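Local coordinates for mandelate racemase/muconate lactonizing enzyme (PDB 4J3Z), which is an enolase-superfamily enzyme of unknown substrate that probably abstracts the proton alpha to a carboxylate, at residues N123-A128 with N354-A359. Sequence-based numbering, arbitrary orientation.
Sequences NDRIRA and NGFVAA
Ile126 and Val357 exchange both backbone hydrogen bonds: Ile126 N donates to Val357 O, and Val357 N returns a bond to Ile126 O at 2.8 Å, pairing the strands antiparallel. Farther out, Ala359 N gives a nearly straight bond to Asp124 O (3.0 Å), and a longer, more bent one runs from Ala128 N to Gly355 O (3.2 Å). On the face carrying Arg125, Arg127 and Phe356, the Arg125 chain bends at chi3 (-40°) and lays its guanidinium flat on the Phe356 ring, planes 19° apart. The cation-pi contact is off-centre: Arg125 CZ sits 4.1 Å from the centroid of the Phe356 ring, with Arg125 NH1 over the rim near CD1. Arg127 brings CB to Phe356 CE2 (3.8 Å), while its extended chain carries the guanidinium away to a salt bridge with Asp205. A leucine in place of Phe356 would probably leave the Arg125 guanidinium without its flat partner and freer to turn. On the other face, Ile126 and Val357 touch Val326 and Trp318 of helix 315-327, respectively. Strand 356-358 thus adds an antiparallel edge to strand 125-131, which also pairs in parallel with strands 164-167 and 334-336 in the modified TIM barrel of the enolase superfamily.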
# COMPACT_ATOMS: atom_id res chain seq x y z
N ASN D 123 21.12 0.39 32.14
CA ASN D 123 21.33 1.76 32.54
C ASN D 123 21.68 1.87 34.03
O ASN D 123 20.89 1.47 34.88
CB ASN D 123 20.09 2.59 32.20
CG ASN D 123 19.75 2.54 30.72
OD1 ASN D 123 20.53 2.98 29.88
ND2 ASN D 123 18.58 1.99 30.40
N ASP D 124 22.89 2.37 34.31
CA ASP D 124 23.36 2.60 35.68
C ASP D 124 22.49 3.65 36.37
O ASP D 124 22.14 3.52 37.54
CB ASP D 124 24.82 3.06 35.69
CG ASP D 124 25.80 1.91 35.86
OD1 ASP D 124 25.40 0.75 35.63
OD2 ASP D 124 26.97 2.18 36.22
N ARG D 125 22.18 4.69 35.62
CA ARG D 125 21.29 5.75 36.05
C ARG D 125 20.27 5.94 34.94
O ARG D 125 20.56 5.71 33.76
CB ARG D 125 22.06 7.06 36.29
CG ARG D 125 22.76 7.18 37.64
CD ARG D 125 23.05 8.65 38.00
NE ARG D 125 23.49 9.41 36.83
CZ ARG D 125 23.46 10.73 36.71
NH1 ARG D 125 23.87 11.30 35.58
NH2 ARG D 125 23.02 11.50 37.71
N ILE D 126 19.08 6.38 35.33
CA ILE D 126 17.94 6.51 34.42
C ILE D 126 17.46 7.95 34.36
O ILE D 126 17.28 8.60 35.39
CB ILE D 126 16.82 5.51 34.83
CG1 ILE D 126 16.95 4.22 34.02
CG2 ILE D 126 15.43 6.10 34.68
CD1 ILE D 126 17.95 3.24 34.60
N ARG D 127 17.28 8.44 33.13
CA ARG D 127 16.89 9.83 32.90
C ARG D 127 15.45 10.02 33.32
O ARG D 127 14.60 9.15 33.06
CB ARG D 127 17.09 10.23 31.44
CG ARG D 127 17.04 11.73 31.19
CD ARG D 127 17.36 12.05 29.74
NE ARG D 127 16.75 13.29 29.29
CZ ARG D 127 16.56 13.61 28.01
NH1 ARG D 127 16.93 12.77 27.05
NH2 ARG D 127 15.99 14.77 27.70
N ALA D 128 15.18 11.14 33.99
CA ALA D 128 13.86 11.43 34.56
C ALA D 128 13.37 12.83 34.19
O ALA D 128 14.17 13.76 34.05
CB ALA D 128 13.91 11.28 36.07
N ASN D 354 19.50 14.79 41.13
CA ASN D 354 20.11 15.52 40.01
C ASN D 354 19.60 15.09 38.63
O ASN D 354 20.39 14.72 37.77
CB ASN D 354 21.64 15.45 40.06
CG ASN D 354 22.24 16.38 41.09
OD1 ASN D 354 21.55 16.88 41.98
ND2 ASN D 354 23.55 16.62 40.98
N GLY D 355 18.27 15.15 38.45
CA GLY D 355 17.63 14.81 37.17
C GLY D 355 17.66 13.34 36.74
O GLY D 355 17.14 13.00 35.67
N PHE D 356 18.26 12.48 37.55
CA PHE D 356 18.42 11.06 37.25
C PHE D 356 18.08 10.18 38.45
O PHE D 356 18.19 10.61 39.60
CB PHE D 356 19.86 10.75 36.79
CG PHE D 356 20.18 11.20 35.38
CD1 PHE D 356 20.50 12.53 35.10
CD2 PHE D 356 20.17 10.29 34.33
CE1 PHE D 356 20.78 12.95 33.80
CE2 PHE D 356 20.46 10.70 33.03
CZ PHE D 356 20.78 12.02 32.76
N VAL D 357 17.67 8.95 38.16
CA VAL D 357 17.46 7.92 39.17
C VAL D 357 18.52 6.86 38.96
O VAL D 357 18.80 6.50 37.82
CB VAL D 357 16.08 7.24 39.03
CG1 VAL D 357 15.68 6.55 40.33
CG2 VAL D 357 15.01 8.23 38.60
N ALA D 358 19.10 6.37 40.05
CA ALA D 358 20.11 5.31 39.96
C ALA D 358 19.42 3.98 40.16
O ALA D 358 18.47 3.88 40.95
CB ALA D 358 21.20 5.52 41.00
N ALA D 359 19.89 2.95 39.46
CA ALA D 359 19.38 1.59 39.61
C ALA D 359 19.39 1.16 41.08
O ALA D 359 20.45 1.16 41.71
CB ALA D 359 20.19 0.63 38.75